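Local structure of particle-associated lyase (Acinetobacter bacteriophage AP22, 4Y9V) at residues K76-S81 and E97-T102; A127-K132 and Y195-N200; T298-A303 and D330-D335. The protein probably cleaves the capsular polysaccharide of Acinetobacter baumannii, acting as a trimeric tailspike lyase of the phage particle. All coordinates share one frame; numbering follows the deposited sequence.

Contact 1 of 3, residues K76-S81 and E97-T102; sequences KLHVKS and EFVNET. With EDO (1,2-ethanediol), chain G; EDO (1,2-ethanediol), chain J.
Glu101 OE1 is gripped twice: Ser81 N donates to it at 2.9 Å on the anti side, 28° out of the carboxylate plane, and a water resting on Lys80 NZ donates a second bond. CG of Glu101 stands anti to its own carbonyl carbon (chi1 -69°) and the chain then runs out extended beside Lys80. Its OE2 takes a bond from an ethanediol. Just beyond, the Ser81 hydroxyl donates to Thr102 O at 2.7 Å. Upstream, the two strands pair in parallel, with Leu77 N, Val99 N, Val79 N and Glu101 N bonded alternately across the gap. On one face Val99 CG2 sits 3.8 Å above the His78 ring, offset toward its rim, a CH-pi contact; the same methyl touches Lys76 CE at 3.6 Å. Lys76 and Glu97 run side by side, their charges 4.5 Å apart (NZ to OE1) and bridged by a water. The side-chain contacts of Glu101 and Lys76 hold for one of two modelled conformers of each. Val99 also packs on Lys76 of the second subunit. On the other face Val79 CG2 reaches the edge of the Phe98 ring, 4.1 Å from CD1. Asn100 OD1 is buried against Val79 CB at 3.2 Å without a polar partner, while ND2 is held by Tyr215 O. Parallel, in-register strands 77-79 and 96-100, side chains pairing on each face, suit successive coils of a parallel beta-helix.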
loop_
_atom_site.group_PDB
_atom_site.type_symbol
_atom_site.label_atom_id
_atom_site.label_comp_id
_atom_site.label_asym_id
_atom_site.label_seq_id
_atom_site.Cartn_x
_atom_site.Cartn_y
_atom_site.Cartn_z
ATOM N N LYS A 76 -31.152 16.917 -18.405
ATOM C CA LYS A 76 -29.787 16.964 -18.936
ATOM C C LYS A 76 -29.709 18.248 -19.732
ATOM O O LYS A 76 -30.447 18.431 -20.713
ATOM C CB LYS A 76 -29.547 15.716 -19.773
ATOM C CG LYS A 76 -28.132 15.583 -20.285
ATOM C CD LYS A 76 -27.964 14.257 -20.993
ATOM C CE LYS A 76 -26.613 14.050 -21.568
ATOM N NZ LYS A 76 -26.373 12.635 -22.065
ATOM N N LEU A 77 -28.792 19.128 -19.320
ATOM C CA LEU A 77 -28.660 20.430 -19.954
ATOM C C LEU A 77 -27.274 20.584 -20.578
ATOM O O LEU A 77 -26.252 20.455 -19.872
ATOM C CB LEU A 77 -28.857 21.550 -18.933
ATOM C CG LEU A 77 -28.749 22.985 -19.491
ATOM C CD1 LEU A 77 -29.904 23.298 -20.415
ATOM C CD2 LEU A 77 -28.615 23.982 -18.358
ATOM N N HIS A 78 -27.240 20.892 -21.859
ATOM C CA HIS A 78 -26.001 21.203 -22.583
ATOM C C HIS A 78 -25.773 22.707 -22.533
ATOM O O HIS A 78 -26.708 23.483 -22.751
ATOM C CB HIS A 78 -26.102 20.724 -24.027
ATOM C CG HIS A 78 -26.182 19.257 -24.148
ATOM N ND1 HIS A 78 -27.303 18.510 -23.953
ATOM C CD2 HIS A 78 -25.151 18.401 -24.437
ATOM C CE1 HIS A 78 -26.918 17.178 -24.118
ATOM N NE2 HIS A 78 -25.643 17.142 -24.424
ATOM N N VAL A 79 -24.540 23.110 -22.259
ATOM C CA VAL A 79 -24.175 24.526 -22.115
ATOM C C VAL A 79 -23.007 24.869 -23.028
ATOM O O VAL A 79 -21.941 24.236 -22.951
ATOM C CB VAL A 79 -23.869 24.879 -20.657
ATOM C CG1 VAL A 79 -23.511 26.345 -20.521
ATOM C CG2 VAL A 79 -25.033 24.509 -19.750
ATOM N N LYS A 80 -23.196 25.891 -23.854
ATOM C CA LYS A 80 -22.169 26.438 -24.718
ATOM C C LYS A 80 -21.153 27.196 -23.923
ATOM O O LYS A 80 -21.443 27.914 -22.949
ATOM C CB LYS A 80 -22.847 27.375 -25.723
ATOM C CG LYS A 80 -21.935 28.054 -26.718
ATOM C CD LYS A 80 -22.678 28.859 -27.796
ATOM C CE LYS A 80 -21.775 29.657 -28.674
ATOM N NZ LYS A 80 -20.964 28.782 -29.578
ATOM N N SER A 81 -19.894 27.110 -24.365
ATOM C CA SER A 81 -18.764 27.746 -23.692
ATOM C C SER A 81 -18.853 29.283 -23.751
ATOM O O SER A 81 -18.633 29.900 -24.794
ATOM C CB SER A 81 -17.490 27.312 -24.397
ATOM O OG SER A 81 -16.355 27.837 -23.778
ATOM N N GLU A 97 -28.198 16.910 -14.648
ATOM C CA GLU A 97 -26.917 16.666 -15.296
ATOM C C GLU A 97 -26.540 17.832 -16.205
ATOM O O GLU A 97 -27.334 18.194 -17.085
ATOM C CB GLU A 97 -26.965 15.377 -16.110
ATOM C CG GLU A 97 -25.667 15.099 -16.866
ATOM C CD GLU A 97 -25.572 13.774 -17.578
ATOM O OE1 GLU A 97 -26.583 13.031 -17.621
ATOM O OE2 GLU A 97 -24.459 13.458 -18.096
ATOM N N PHE A 98 -25.356 18.383 -15.996
ATOM C CA PHE A 98 -24.759 19.319 -16.934
ATOM C C PHE A 98 -23.841 18.586 -17.913
ATOM O O PHE A 98 -23.038 17.730 -17.521
ATOM C CB PHE A 98 -23.842 20.333 -16.217
ATOM C CG PHE A 98 -24.574 21.418 -15.479
ATOM C CD1 PHE A 98 -24.976 22.582 -16.159
ATOM C CD2 PHE A 98 -24.847 21.355 -14.102
ATOM C CE1 PHE A 98 -25.575 23.617 -15.485
ATOM C CE2 PHE A 98 -25.461 22.405 -13.443
ATOM C CZ PHE A 98 -25.820 23.541 -14.130
ATOM N N VAL A 99 -23.896 19.024 -19.182
ATOM C CA VAL A 99 -22.907 18.690 -20.193
ATOM C C VAL A 99 -22.361 20.029 -20.693
ATOM O O VAL A 99 -22.942 20.690 -21.552
ATOM C CB VAL A 99 -23.450 17.843 -21.342
ATOM C CG1 VAL A 99 -22.292 17.435 -22.249
ATOM C CG2 VAL A 99 -24.206 16.649 -20.844
ATOM N N ASN A 100 -21.251 20.466 -20.088
ATOM C CA ASN A 100 -20.678 21.774 -20.334
ATOM C C ASN A 100 -19.491 21.707 -21.285
ATOM O O ASN A 100 -18.609 20.879 -21.087
ATOM C CB ASN A 100 -20.243 22.402 -19.015
ATOM C CG ASN A 100 -21.427 22.671 -18.105
ATOM O OD1 ASN A 100 -22.519 22.912 -18.534
ATOM N ND2 ASN A 100 -21.171 22.642 -16.789
ATOM N N GLU A 101 -19.441 22.581 -22.286
ATOM C CA GLU A 101 -18.252 22.718 -23.101
ATOM C C GLU A 101 -17.099 23.231 -22.232
ATOM O O GLU A 101 -17.317 24.037 -21.310
ATOM C CB GLU A 101 -18.520 23.642 -24.287
ATOM C CG GLU A 101 -19.470 23.074 -25.323
ATOM C CD GLU A 101 -19.587 23.943 -26.564
ATOM O OE1 GLU A 101 -19.333 25.177 -26.453
ATOM O OE2 GLU A 101 -19.957 23.445 -27.654
ATOM N N THR A 102 -15.883 22.862 -22.559
ATOM C CA THR A 102 -14.726 23.441 -21.896
ATOM C C THR A 102 -14.775 24.960 -22.040
ATOM O O THR A 102 -15.125 25.475 -23.117
ATOM C CB THR A 102 -13.446 22.862 -22.513
ATOM O OG1 THR A 102 -13.459 21.447 -22.241
ATOM C CG2 THR A 102 -12.185 23.487 -21.914
HETATM C C1 EDO G . -24.427 23.905 -26.705
HETATM O O1 EDO G . -25.476 24.076 -25.836
HETATM C C2 EDO G . -23.297 23.000 -26.153
HETATM O O2 EDO G . -23.681 21.658 -26.070
HETATM C C1 EDO J . -19.328 23.223 -31.022
HETATM O O1 EDO J . -18.327 23.484 -30.030
HETATM C C2 EDO J . -19.743 24.480 -31.720
HETATM O O2 EDO J . -18.687 25.037 -32.475
HETATM O O HOH W 1 -26.806 11.276 -19.700
HETATM O O HOH W 2 -18.979 26.863 -28.548
#

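Contact 2 of 3, residues A127-K132 and Y195-N200; sequences ASDIVK and YLTSEN. With EDO (1,2-ethanediol), chain D.
Ile130 meets Tyr195 at the rim of the phenol ring: CB lies in the ring plane at the edge, and CG2 comes within 3.8 Å of Tyr195 CD2. The two side chains cross at a slant, so the aliphatic branches press on the CD2 edge; Ile154 of strand 151-156 touches both side chains. The tyrosine hydroxyl ends on Glu173. Behind this pair the backbones form one antiparallel hydrogen-bonded bridge, with Ile130 N to Tyr195 O at 2.8 Å and Tyr195 N to Ile130 O at 3.1 Å. One residue along, Asp129 starts off beside the other segment; chi1 of -66° sets CG anti to the carbonyl carbon, and the end of the side chain comes nearer, OD1 accepting Thr197 N at 2.9 Å, nearly along its C-O axis. Leu196 CD2 crosses the aspartate, 3.8 Å from its CG. Thr197 OG1 adds a weak bond to the same OD1 in one of the two modelled conformers of Thr197. Leu196 N turns instead to Glu199 OE1, which it meets 56° above the carboxylate plane; that oxygen also forms a salt bridge with Lys171. Leu196 to Glu199 is a type I beta turn, closed by Glu199 N to Leu196 O at 3.0 Å. A single bridge with an aspartate-held turn thus ties together two loops of the tailspike Ig-like domain, beside its antiparallel strands.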
loop_
_atom_site.group_PDB
_atom_site.type_symbol
_atom_site.label_atom_id
_atom_site.label_comp_id
_atom_site.label_asym_id
_atom_site.label_seq_id
_atom_site.Cartn_x
_atom_site.Cartn_y
_atom_site.Cartn_z
ATOM N N ALA A 127 -34.536 1.382 19.218
ATOM C CA ALA A 127 -35.275 0.618 20.202
ATOM C C ALA A 127 -34.512 -0.617 20.738
ATOM O O ALA A 127 -35.068 -1.341 21.529
ATOM C CB ALA A 127 -36.654 0.181 19.705
ATOM N N SER A 128 -33.252 -0.807 20.340
ATOM C CA SER A 128 -32.383 -1.796 20.983
ATOM C C SER A 128 -30.984 -1.205 21.057
ATOM O O SER A 128 -30.632 -0.297 20.286
ATOM C CB SER A 128 -32.314 -3.098 20.234
ATOM O OG SER A 128 -31.857 -2.939 18.896
ATOM N N ASP A 129 -30.149 -1.763 21.908
ATOM C CA ASP A 129 -28.794 -1.276 22.050
ATOM C C ASP A 129 -27.920 -1.843 20.910
ATOM O O ASP A 129 -28.019 -3.022 20.550
ATOM C CB ASP A 129 -28.247 -1.679 23.399
ATOM C CG ASP A 129 -28.952 -1.028 24.593
ATOM O OD1 ASP A 129 -29.587 0.013 24.446
ATOM O OD2 ASP A 129 -28.804 -1.579 25.700
ATOM N N ILE A 130 -27.081 -0.998 20.376
ATOM C CA ILE A 130 -26.101 -1.330 19.327
ATOM C C ILE A 130 -24.713 -1.400 19.957
ATOM O O ILE A 130 -24.319 -0.470 20.679
ATOM C CB ILE A 130 -26.181 -0.300 18.207
ATOM C CG1 ILE A 130 -27.525 -0.370 17.471
ATOM C CG2 ILE A 130 -25.009 -0.478 17.239
ATOM C CD1 ILE A 130 -27.742 0.748 16.499
ATOM N N VAL A 131 -23.997 -2.467 19.655
ATOM C CA VAL A 131 -22.665 -2.745 20.184
ATOM C C VAL A 131 -21.620 -2.539 19.095
ATOM O O VAL A 131 -21.636 -3.192 18.037
ATOM C CB VAL A 131 -22.590 -4.167 20.737
ATOM C CG1 VAL A 131 -21.182 -4.456 21.280
ATOM C CG2 VAL A 131 -23.650 -4.371 21.821
ATOM N N LYS A 132 -20.661 -1.649 19.372
ATOM C CA LYS A 132 -19.563 -1.305 18.465
ATOM C C LYS A 132 -18.851 -2.573 18.010
ATOM O O LYS A 132 -18.465 -3.433 18.806
ATOM C CB LYS A 132 -18.595 -0.333 19.159
ATOM C CG LYS A 132 -17.343 0.025 18.368
ATOM C CD LYS A 132 -16.377 1.034 18.984
ATOM C CE LYS A 132 -15.220 1.372 18.042
ATOM N NZ LYS A 132 -14.506 2.634 18.346
ATOM N N TYR A 195 -24.556 2.603 20.592
ATOM C CA TYR A 195 -25.726 3.480 20.668
ATOM C C TYR A 195 -26.749 2.804 21.568
ATOM O O TYR A 195 -27.053 1.627 21.364
ATOM C CB TYR A 195 -26.366 3.753 19.300
ATOM C CG TYR A 195 -25.419 4.236 18.237
ATOM C CD1 TYR A 195 -25.101 5.571 18.055
ATOM C CD2 TYR A 195 -24.787 3.320 17.390
ATOM C CE1 TYR A 195 -24.214 5.959 17.064
ATOM C CE2 TYR A 195 -23.913 3.704 16.408
ATOM C CZ TYR A 195 -23.622 5.050 16.232
ATOM O OH TYR A 195 -22.745 5.489 15.273
ATOM N N LEU A 196 -27.269 3.525 22.545
ATOM C CA LEU A 196 -28.213 2.947 23.515
ATOM C C LEU A 196 -29.622 3.455 23.296
ATOM O O LEU A 196 -29.831 4.637 22.991
ATOM C CB LEU A 196 -27.800 3.295 24.941
ATOM C CG LEU A 196 -26.365 2.889 25.312
ATOM C CD1 LEU A 196 -26.037 3.407 26.722
ATOM C CD2 LEU A 196 -26.098 1.391 25.149
ATOM N N THR A 197 -30.599 2.604 23.565
ATOM C CA THR A 197 -31.997 2.981 23.510
ATOM C C THR A 197 -32.247 4.240 24.320
ATOM O O THR A 197 -33.007 5.116 23.899
ATOM C CB THR A 197 -32.896 1.872 24.060
ATOM O OG1 THR A 197 -32.508 1.512 25.401
ATOM C CG2 THR A 197 -32.728 0.670 23.153
ATOM N N SER A 198 -31.616 4.242 25.516
ATOM C CA SER A 198 -31.768 5.283 26.487
ATOM C C SER A 198 -31.227 6.632 26.059
ATOM O O SER A 198 -31.536 7.659 26.692
ATOM C CB SER A 198 -31.064 4.860 27.811
ATOM O OG SER A 198 -29.660 4.742 27.641
ATOM N N GLU A 199 -30.378 6.690 25.066
ATOM C CA GLU A 199 -29.765 7.880 24.539
ATOM C C GLU A 199 -30.732 8.544 23.523
ATOM O O GLU A 199 -31.700 7.935 23.074
ATOM C CB GLU A 199 -28.396 7.583 23.872
ATOM C CG GLU A 199 -27.333 7.186 24.930
ATOM C CD GLU A 199 -26.092 6.574 24.339
ATOM O OE1 GLU A 199 -26.098 6.130 23.191
ATOM O OE2 GLU A 199 -25.079 6.530 25.081
ATOM N N ASN A 200 -30.446 9.790 23.128
ATOM C CA ASN A 200 -31.218 10.502 22.138
ATOM C C ASN A 200 -30.760 10.116 20.721
ATOM O O ASN A 200 -30.008 10.831 20.091
ATOM C CB ASN A 200 -31.144 12.000 22.310
ATOM C CG ASN A 200 -32.006 12.451 23.446
ATOM O OD1 ASN A 200 -33.198 12.075 23.481
ATOM N ND2 ASN A 200 -31.494 13.253 24.335
HETATM C C1 EDO D . -11.623 6.880 17.113
HETATM O O1 EDO D . -11.686 7.131 18.454
HETATM C C2 EDO D . -11.630 5.424 16.777
HETATM O O2 EDO D . -12.911 4.871 17.016
#

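Contact 3 of 3, residues T298-A303 and D330-D335; sequences TRHAVA and DTSGAD. With SO4 (sulfate ion), chain K.
His300 and Asp335 stack where one coil of the pectin lyase-like fold, a right-handed parallel beta-helix, turns against the next. This is the tight half. Asp335 CB sits over the centre of the imidazole, 3.5 Å above its plane, and the carboxylate continues across that face with its plane 21° from the ring. At the ring edge ND1 donates to Ser332 O at 2.8 Å, almost in the ring plane, which fixes the rotation of the histidine. Gly333 O is shared by Ala301 N at 2.8 Å, on a lone pair, and Val302 N at 3.2 Å. Asp335 itself is held from outside: OD1 by Thr354 and OD2 by His337 and Ile304 N.

Toward Arg299 and Thr331, both partly exposed, the contact thins to a few atoms: Thr331 CG2 against Arg299 CB at 3.8 Å, and Thr331 OG1 near His300 CE1. The arginine chain bends at chi3 (64°), and its guanidinium turns an edge to a sulfate, probably from the crystallisation liquor, NH2 reaching O3 at 2.9 Å. Arg166 and Tyr278 hold the same ion. On the ring's far nitrogen, His300 NE2 points in plane at sulfate O2, 2.7 Å away and at 178° practically straight.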
loop_
_atom_site.group_PDB
_atom_site.type_symbol
_atom_site.label_atom_id
_atom_site.label_comp_id
_atom_site.label_asym_id
_atom_site.label_seq_id
_atom_site.Cartn_x
_atom_site.Cartn_y
_atom_site.Cartn_z
ATOM N N THR A 298 -5.234 28.235 1.273
ATOM C CA THR A 298 -4.718 29.049 2.357
ATOM C C THR A 298 -4.483 28.209 3.617
ATOM O O THR A 298 -3.479 28.399 4.297
ATOM C CB THR A 298 -5.678 30.215 2.668
ATOM O OG1 THR A 298 -5.760 30.998 1.472
ATOM C CG2 THR A 298 -5.210 31.052 3.835
ATOM N N ARG A 299 -5.453 27.343 3.942
ATOM C CA ARG A 299 -5.337 26.414 5.065
ATOM C C ARG A 299 -5.396 24.986 4.494
ATOM O O ARG A 299 -4.721 24.701 3.521
ATOM C CB ARG A 299 -6.295 26.744 6.217
ATOM C CG ARG A 299 -6.094 28.153 6.745
ATOM C CD ARG A 299 -6.893 28.472 7.993
ATOM N NE ARG A 299 -6.474 27.649 9.115
ATOM C CZ ARG A 299 -7.132 26.666 9.672
ATOM N NH1 ARG A 299 -8.333 26.291 9.271
ATOM N NH2 ARG A 299 -6.566 25.994 10.691
ATOM N N HIS A 300 -6.131 24.077 5.118
ATOM C CA HIS A 300 -6.059 22.680 4.690
ATOM C C HIS A 300 -6.470 22.556 3.210
ATOM O O HIS A 300 -7.476 23.106 2.768
ATOM C CB HIS A 300 -6.946 21.792 5.538
ATOM C CG HIS A 300 -6.710 21.891 7.001
ATOM N ND1 HIS A 300 -5.502 21.703 7.602
ATOM C CD2 HIS A 300 -7.585 22.089 8.025
ATOM C CE1 HIS A 300 -5.595 21.810 8.918
ATOM N NE2 HIS A 300 -6.848 22.057 9.202
ATOM N N ALA A 301 -5.689 21.764 2.478
ATOM C CA ALA A 301 -5.996 21.471 1.084
ATOM C C ALA A 301 -7.160 20.492 0.951
ATOM O O ALA A 301 -8.074 20.727 0.182
ATOM C CB ALA A 301 -4.744 20.998 0.383
ATOM N N VAL A 302 -7.073 19.391 1.726
ATOM C CA VAL A 302 -8.210 18.503 1.971
ATOM C C VAL A 302 -8.453 18.573 3.469
ATOM O O VAL A 302 -7.579 18.218 4.267
ATOM C CB VAL A 302 -7.985 17.068 1.497
ATOM C CG1 VAL A 302 -9.125 16.176 1.968
ATOM C CG2 VAL A 302 -7.848 17.027 -0.024
ATOM N N ALA A 303 -9.649 19.059 3.840
ATOM C CA ALA A 303 -10.112 19.070 5.216
ATOM C C ALA A 303 -11.133 17.958 5.355
ATOM O O ALA A 303 -12.055 17.870 4.550
ATOM C CB ALA A 303 -10.767 20.391 5.559
ATOM N N ASP A 330 0.850 28.058 7.885
ATOM C CA ASP A 330 1.621 26.999 8.544
ATOM C C ASP A 330 0.793 25.924 9.230
ATOM O O ASP A 330 1.302 25.283 10.144
ATOM C CB ASP A 330 2.623 27.609 9.512
ATOM C CG ASP A 330 3.778 26.682 9.866
ATOM O OD1 ASP A 330 4.308 26.041 8.912
ATOM O OD2 ASP A 330 4.164 26.634 11.055
ATOM N N THR A 331 -0.389 25.656 8.753
ATOM C CA THR A 331 -1.172 24.486 9.135
ATOM C C THR A 331 -0.795 23.317 8.209
ATOM O O THR A 331 0.271 23.318 7.626
ATOM C CB THR A 331 -2.651 24.835 9.207
ATOM O OG1 THR A 331 -3.374 23.729 9.767
ATOM C CG2 THR A 331 -3.274 25.181 7.881
ATOM N N SER A 332 -1.674 22.318 8.140
ATOM C CA SER A 332 -1.392 21.122 7.346
ATOM C C SER A 332 -2.123 21.123 6.023
ATOM O O SER A 332 -3.285 21.510 5.897
ATOM C CB SER A 332 -1.760 19.866 8.126
ATOM O OG SER A 332 -3.154 19.877 8.460
ATOM N N GLY A 333 -1.440 20.594 5.004
ATOM C CA GLY A 333 -2.086 20.344 3.730
ATOM C C GLY A 333 -3.160 19.273 3.813
ATOM O O GLY A 333 -4.294 19.455 3.382
ATOM N N ALA A 334 -2.758 18.126 4.362
ATOM C CA ALA A 334 -3.652 17.001 4.666
ATOM C C ALA A 334 -4.184 17.160 6.086
ATOM O O ALA A 334 -3.441 17.456 7.022
ATOM C CB ALA A 334 -2.888 15.685 4.565
ATOM N N ASP A 335 -5.485 16.927 6.244
ATOM C CA ASP A 335 -6.114 17.068 7.533
ATOM C C ASP A 335 -7.058 15.934 7.856
ATOM O O ASP A 335 -7.732 15.351 6.989
ATOM C CB ASP A 335 -6.897 18.406 7.587
ATOM C CG ASP A 335 -7.908 18.492 8.741
ATOM O OD1 ASP A 335 -7.454 18.808 9.864
ATOM O OD2 ASP A 335 -9.113 18.223 8.464
HETATM S S SO4 K . -8.985 23.425 11.734
HETATM O O1 SO4 K . -10.005 22.901 12.628
HETATM O O2 SO4 K . -7.832 22.508 11.714
HETATM O O3 SO4 K . -8.581 24.733 12.277
HETATM O O4 SO4 K . -9.434 23.613 10.334
#

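The three contacts are separate. The centres of contact 1 and contact 2 lie about 47 Å apart, those of contact 2 and contact 3 about 36 Å, and those of contact 1 and contact 3 about 32 Å. Contacts 1 and 3 belong to coils of the elongated body, contact 2 to the Ig-like domain inserted between them in sequence. The bound saccharide lies by contact 3: the Ala303 side chain is about 6 Å from its N-acetylmannosaminuronic acid unit and the Arg299 side chain about 10 Å from its N-acetylfucosamine unit. The sulfate of contact 3 is reached by Arg166, a glycan-pocket residue within the same Ig-like range as contact 2, although the nearest atoms of contacts 2 and 3 are about 18 Å apart. Contact 1 instead faces the neighbouring subunits.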